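Local atomic coordinates of Lin0012 protein (Listeria innocua, PDB entry 3K17), a protein that probably acts as a phosphomevalonate kinase of the GHMP kinase family, using ATP to phosphorylate phosphomevalonate in the mevalonate route to isopentenyl diphosphate. Residues L335-E338 against W339-G343; K275-R278 against R279-Q282; S140-K143 against K144-L147. All coordinates share one frame; numbering follows the deposited sequence.

Overall arrangement
All three contacts are turns of single helices, each joining side chains three to five residues apart. Contacts 1 and 2 belong to the C-terminal GHMP kinase region, on helices 329-341 and 267-288; their nearest atoms are about 10 Å apart, and both helices pack against helix 295-306. Contact 3 opens helix 141-156 in the N-terminal region, on the opposite side of the chain's centre from both. Each is partly buried. Contact 1 pairs a buried leucine-tryptophan face with a salt bridge nearer the surface at a helix C-terminus. Contact 2, mid-helix, gathers two arginines whose charges are met by acidic residues of other elements. Contact 3 is a serine-capped N-terminus with three lysines bonded elsewhere in the chain.

Contact 1 (L335-E338 against W339-G343); sequences LVNE and WEKLG
Leu335 lies over one face of the Trp339 indole. Its CG stands 3.6 Å above the ring plane, toward the rim, and makes a CH-pi contact with the five-membered ring. CD1 reaches Trp339 NE1 at 3.5 Å, while CD2 hangs beyond the rim beside Trp339 CZ2 (3.8 Å). Ala324 of strand 321-326 touches both side chains. The indole N-H leaves for Leu300 O on helix 295-306, which helps hold the ring's rotation.

Backbone bonds join Trp339 N to Leu335 O, Glu340 N to Val336 O and Lys341 N to Asn337 O. Helix 329-341 ends here in a Schellman motif: Gly343, with positive phi (96°), follows the last turn, and its N bonds to Glu340 O at 3.1 Å.

The charged contact is a salt bridge. Lys341 NZ meets Glu338 OE2 at 2.8 Å on the syn side, 30° out of the carboxylate plane. The two side chains run alongside each other and point the same way; Glu338 bends at chi2 (-53°) and Lys341 at chi3. On another side of the helix, Val336 CG1 packs 3.9 Å from Glu340 CD, and both side chains touch His346.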
# COMPACT_ATOMS: atom_id res chain seq x y z
N LEU A 335 -9.66 -52.20 -22.96
CA LEU A 335 -8.76 -51.07 -22.73
C LEU A 335 -9.11 -50.41 -21.40
O LEU A 335 -8.22 -50.17 -20.58
CB LEU A 335 -8.90 -50.05 -23.87
CG LEU A 335 -8.09 -48.76 -23.72
CD1 LEU A 335 -6.61 -49.08 -23.63
CD2 LEU A 335 -8.38 -47.86 -24.92
N VAL A 336 -10.39 -50.12 -21.20
CA VAL A 336 -10.86 -49.50 -19.97
C VAL A 336 -10.47 -50.33 -18.74
O VAL A 336 -10.08 -49.78 -17.71
CB VAL A 336 -12.39 -49.31 -20.01
CG1 VAL A 336 -12.92 -48.92 -18.62
CG2 VAL A 336 -12.75 -48.21 -21.01
N ASN A 337 -10.59 -51.65 -18.84
CA ASN A 337 -10.24 -52.52 -17.72
C ASN A 337 -8.76 -52.36 -17.37
O ASN A 337 -8.39 -52.33 -16.20
CB ASN A 337 -10.55 -53.99 -18.06
CG ASN A 337 -10.13 -54.95 -16.95
OD1 ASN A 337 -9.00 -55.43 -16.93
ND2 ASN A 337 -11.04 -55.21 -16.01
N GLU A 338 -7.92 -52.25 -18.40
CA GLU A 338 -6.49 -52.07 -18.18
C GLU A 338 -6.22 -50.71 -17.52
O GLU A 338 -5.40 -50.61 -16.61
CB GLU A 338 -5.74 -52.14 -19.51
CG GLU A 338 -5.67 -53.55 -20.08
CD GLU A 338 -5.12 -54.54 -19.08
OE1 GLU A 338 -4.01 -54.31 -18.55
OE2 GLU A 338 -5.79 -55.56 -18.81
N TRP A 339 -6.94 -49.68 -17.97
CA TRP A 339 -6.78 -48.35 -17.40
C TRP A 339 -7.13 -48.36 -15.91
O TRP A 339 -6.39 -47.84 -15.08
CB TRP A 339 -7.71 -47.33 -18.08
CG TRP A 339 -7.31 -46.88 -19.45
CD1 TRP A 339 -6.16 -47.18 -20.13
CD2 TRP A 339 -8.05 -45.99 -20.30
NE1 TRP A 339 -6.14 -46.53 -21.35
CE2 TRP A 339 -7.29 -45.79 -21.48
CE3 TRP A 339 -9.29 -45.33 -20.18
CZ2 TRP A 339 -7.72 -44.97 -22.52
CZ3 TRP A 339 -9.72 -44.51 -21.22
CH2 TRP A 339 -8.93 -44.34 -22.37
N GLU A 340 -8.27 -48.96 -15.58
CA GLU A 340 -8.75 -48.99 -14.20
C GLU A 340 -7.82 -49.69 -13.21
O GLU A 340 -7.77 -49.30 -12.04
CB GLU A 340 -10.14 -49.61 -14.14
CG GLU A 340 -11.18 -48.84 -14.92
CD GLU A 340 -12.56 -49.43 -14.79
OE1 GLU A 340 -12.71 -50.67 -14.90
OE2 GLU A 340 -13.51 -48.66 -14.57
N LYS A 341 -7.11 -50.71 -13.66
CA LYS A 341 -6.19 -51.40 -12.77
C LYS A 341 -5.00 -50.49 -12.49
O LYS A 341 -4.23 -50.71 -11.55
CB LYS A 341 -5.70 -52.71 -13.40
CG LYS A 341 -6.79 -53.75 -13.60
CD LYS A 341 -6.22 -55.04 -14.20
CE LYS A 341 -5.55 -54.78 -15.55
NZ LYS A 341 -5.06 -56.03 -16.20
N LEU A 342 -4.85 -49.46 -13.31
CA LEU A 342 -3.75 -48.52 -13.15
C LEU A 342 -4.17 -47.33 -12.28
O LEU A 342 -3.35 -46.45 -11.99
CB LEU A 342 -3.27 -48.04 -14.52
CG LEU A 342 -2.71 -49.13 -15.43
CD1 LEU A 342 -2.42 -48.56 -16.83
CD2 LEU A 342 -1.44 -49.71 -14.81
N GLY A 343 -5.43 -47.29 -11.87
CA GLY A 343 -5.90 -46.19 -11.04
C GLY A 343 -6.59 -45.07 -11.82
O GLY A 343 -7.03 -44.08 -11.23

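Contact 2 (K275-R278 against R279-Q282); sequences KENR and RILQ
Arg278 and Gln282 are brought together by their first torsions: Arg278 CG lies opposite its own N (chi1 175°) with the chain straight as far as NE, whereas Gln282 CG swings beside its N (chi1 -65°). The two ends then cross, with Arg278 NE 3.5 Å from Gln282 NE2 and the guanidinium and amide planes 44° apart. Both nitrogens are donors, and what they share is Glu293: Arg278 NE forms a salt bridge to its OE1, Gln282 NE2 a hydrogen bond to its OE2. Arg279 folds back at chi2, and its NH1 comes close to Lys275 O in a weak bond whose length is doubtful because that oxygen is not securely placed. Lys275 CB lies 3.4 Å from the same NH1.

This is a mid-helix stretch of helix 267-288, in the C-terminal GHMP kinase region, and its backbone follows the regular i to i+4 pattern. Ile280 N bonds to Glu276 O, Leu281 N to Asn277 O and Gln282 N to Arg278 O, all at 3.0 to 3.1 Å.

The two guanidinium groups approach with Arg278 NH1 4.6 Å from Arg279 NH1, their planes steeply inclined to each other. Glu305 of helix 295-306 probably offsets this proximity, since it forms salt bridges with both arginines, and Asp302 takes Arg278 NH2. Elsewhere round the helix, Ile280 CG1, set between its backbone N and carbonyl carbon, comes within 3.1 Å of Asn277 O. Leu281 CG lies 3.5 Å from Asn277 O, and the leucine also touches Lys312 of strand 310-313.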
# COMPACT_ATOMS: atom_id res chain seq x y z
N LYS A 275 -1.49 -41.30 -33.22
CA LYS A 275 -0.19 -41.79 -32.80
C LYS A 275 0.87 -40.74 -33.09
O LYS A 275 1.74 -40.46 -32.26
CB LYS A 275 0.18 -43.09 -33.52
CG LYS A 275 -0.78 -44.24 -33.31
CD LYS A 275 -0.20 -45.51 -33.93
CE LYS A 275 -1.27 -46.54 -34.23
NZ LYS A 275 -2.03 -46.91 -33.01
N GLU A 276 0.80 -40.15 -34.28
CA GLU A 276 1.76 -39.12 -34.67
C GLU A 276 1.62 -37.87 -33.80
O GLU A 276 2.62 -37.29 -33.37
CB GLU A 276 1.59 -38.74 -36.14
CG GLU A 276 1.83 -39.88 -37.12
CD GLU A 276 1.86 -39.40 -38.56
OE1 GLU A 276 2.75 -38.60 -38.88
OE2 GLU A 276 0.99 -39.81 -39.36
N ASN A 277 0.38 -37.46 -33.55
CA ASN A 277 0.16 -36.27 -32.72
C ASN A 277 0.77 -36.55 -31.35
O ASN A 277 1.47 -35.72 -30.79
CB ASN A 277 -1.34 -35.97 -32.56
CG ASN A 277 -1.60 -34.53 -32.15
OD1 ASN A 277 -0.72 -33.84 -31.64
ND2 ASN A 277 -2.82 -34.06 -32.38
N ARG A 278 0.50 -37.74 -30.82
CA ARG A 278 1.04 -38.13 -29.53
C ARG A 278 2.56 -37.98 -29.53
O ARG A 278 3.14 -37.47 -28.59
CB ARG A 278 0.69 -39.58 -29.19
CG ARG A 278 1.34 -40.07 -27.90
CD ARG A 278 1.17 -41.56 -27.67
NE ARG A 278 1.82 -41.95 -26.42
CZ ARG A 278 2.06 -43.21 -26.05
NH1 ARG A 278 1.71 -44.22 -26.83
NH2 ARG A 278 2.66 -43.45 -24.89
N ARG A 279 3.18 -38.44 -30.61
CA ARG A 279 4.63 -38.40 -30.74
C ARG A 279 5.22 -37.00 -30.70
O ARG A 279 6.16 -36.75 -29.95
CB ARG A 279 5.06 -39.11 -32.04
CG ARG A 279 4.62 -40.57 -32.14
CD ARG A 279 5.06 -41.37 -30.92
NE ARG A 279 4.86 -42.81 -31.08
CZ ARG A 279 3.68 -43.42 -31.13
NH1 ARG A 279 2.55 -42.71 -31.05
NH2 ARG A 279 3.61 -44.74 -31.26
N ILE A 280 4.68 -36.09 -31.51
CA ILE A 280 5.22 -34.73 -31.53
C ILE A 280 5.02 -34.02 -30.19
O ILE A 280 5.79 -33.13 -29.83
CB ILE A 280 4.61 -33.88 -32.67
CG1 ILE A 280 3.13 -33.61 -32.40
CG2 ILE A 280 4.77 -34.62 -34.00
CD1 ILE A 280 2.50 -32.69 -33.43
N LEU A 281 3.98 -34.40 -29.46
CA LEU A 281 3.72 -33.78 -28.16
C LEU A 281 4.74 -34.34 -27.17
O LEU A 281 5.18 -33.64 -26.26
CB LEU A 281 2.29 -34.08 -27.70
CG LEU A 281 1.20 -33.23 -28.38
CD1 LEU A 281 -0.18 -33.75 -28.03
CD2 LEU A 281 1.35 -31.78 -27.97
N GLN A 282 5.12 -35.60 -27.36
CA GLN A 282 6.11 -36.24 -26.51
C GLN A 282 7.44 -35.53 -26.76
O GLN A 282 8.18 -35.23 -25.84
CB GLN A 282 6.27 -37.73 -26.86
CG GLN A 282 5.06 -38.60 -26.61
CD GLN A 282 5.33 -40.07 -26.92
OE1 GLN A 282 5.71 -40.42 -28.04
NE2 GLN A 282 5.14 -40.93 -25.93

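Contact 3 (S140-K143 against K144-L147); sequences SMLK and KFKL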
# COMPACT_ATOMS: atom_id res chain seq x y z
N SER A 140 -26.84 -14.49 -33.18
CA SER A 140 -26.24 -15.66 -33.81
C SER A 140 -25.28 -16.38 -32.87
O SER A 140 -24.73 -15.79 -31.94
CB SER A 140 -25.46 -15.26 -35.06
OG SER A 140 -24.34 -14.48 -34.71
N MSE A 141 -25.07 -17.67 -33.13
CA MSE A 141 -24.16 -18.45 -32.29
C MSE A 141 -22.73 -17.94 -32.43
O MSE A 141 -21.95 -17.98 -31.48
CB MSE A 141 -24.20 -19.93 -32.66
CG MSE A 141 -23.36 -20.78 -31.71
SE MSE A 141 -23.58 -22.66 -32.01
CE MSE A 141 -25.49 -22.77 -31.68
N LEU A 142 -22.39 -17.46 -33.62
CA LEU A 142 -21.04 -16.95 -33.85
C LEU A 142 -20.78 -15.68 -33.05
O LEU A 142 -19.67 -15.46 -32.57
CB LEU A 142 -20.81 -16.69 -35.34
CG LEU A 142 -19.49 -16.00 -35.69
CD1 LEU A 142 -18.31 -16.83 -35.16
CD2 LEU A 142 -19.39 -15.84 -37.21
N LYS A 143 -21.79 -14.83 -32.93
CA LYS A 143 -21.61 -13.60 -32.16
C LYS A 143 -21.46 -13.98 -30.68
O LYS A 143 -20.67 -13.37 -29.95
CB LYS A 143 -22.80 -12.66 -32.35
CG LYS A 143 -22.88 -12.03 -33.74
CD LYS A 143 -24.04 -11.04 -33.84
CE LYS A 143 -24.24 -10.51 -35.27
NZ LYS A 143 -23.14 -9.62 -35.74
N LYS A 144 -22.20 -14.99 -30.23
CA LYS A 144 -22.09 -15.44 -28.84
C LYS A 144 -20.69 -16.00 -28.60
O LYS A 144 -20.11 -15.80 -27.53
CB LYS A 144 -23.17 -16.47 -28.53
CG LYS A 144 -24.58 -15.90 -28.63
CD LYS A 144 -25.65 -16.78 -28.01
CE LYS A 144 -25.88 -18.05 -28.82
NZ LYS A 144 -26.96 -18.88 -28.21
N PHE A 145 -20.14 -16.70 -29.59
CA PHE A 145 -18.80 -17.24 -29.42
C PHE A 145 -17.83 -16.08 -29.21
O PHE A 145 -16.95 -16.16 -28.36
CB PHE A 145 -18.35 -18.02 -30.66
CG PHE A 145 -16.87 -18.25 -30.69
CD1 PHE A 145 -16.28 -19.23 -29.90
CD2 PHE A 145 -16.05 -17.44 -31.47
CE1 PHE A 145 -14.90 -19.40 -29.88
CE2 PHE A 145 -14.66 -17.60 -31.45
CZ PHE A 145 -14.09 -18.59 -30.65
N LYS A 146 -18.00 -15.02 -30.00
CA LYS A 146 -17.13 -13.85 -29.91
C LYS A 146 -17.19 -13.20 -28.52
O LYS A 146 -16.18 -12.79 -27.98
CB LYS A 146 -17.50 -12.82 -30.98
CG LYS A 146 -17.20 -13.25 -32.42
CD LYS A 146 -17.59 -12.13 -33.38
CE LYS A 146 -17.36 -12.51 -34.83
NZ LYS A 146 -17.77 -11.39 -35.74
N LEU A 147 -18.39 -13.07 -27.97
CA LEU A 147 -18.53 -12.48 -26.64
C LEU A 147 -17.81 -13.38 -25.63
O LEU A 147 -17.00 -12.90 -24.84
CB LEU A 147 -20.01 -12.37 -26.26
CG LEU A 147 -20.87 -11.36 -27.04
CD1 LEU A 147 -22.33 -11.56 -26.69
CD2 LEU A 147 -20.42 -9.93 -26.71
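Lys144 N bonds to Ser140 O at 3.2 Å, across the first turn of helix 141-156. Ser140 is the N-cap: its OG accepts from Lys143 N at 3.1 Å with an N-H...O angle of 151°, so the serine hydroxyl serves a first-turn N-H whose other bond within this turn, to Ser140 O, is weak. The next bonds in series run from Phe145 N to selenomethionine Met141 O, from Lys146 N to Leu142 O and from Leu147 N to Lys143 O.

Side chains meet more loosely than the backbone. Leu142 CD1 is 4.4 Å from Phe145 CD2, and Leu142 CG lies 4.2 Å from Lys146 CE, those two side chains crossing at an angle. Leu142 O sits at the edge of the Phe145 ring, near its plane. Leu203, in a loop, touches both Leu142 and Phe145, and Ile164 of helix 162-169 also packs on the phenylalanine.

Farther out, the three lysine ammonium groups each find a partner elsewhere in the chain. Lys143 NZ bonds to Met196 O, and Lys146 NZ to Glu198 O, with Trp200 adding a cation-pi contact to Lys146. Those two ammonium nitrogens, Lys143 NZ and Lys146 NZ, stay 5.7 Å apart. Lys144 bends at chi3 (-70°), which carries its CE back to 3.9 Å from Met141 CA while NZ bonds to Asn129 OD1 on helix 119-135.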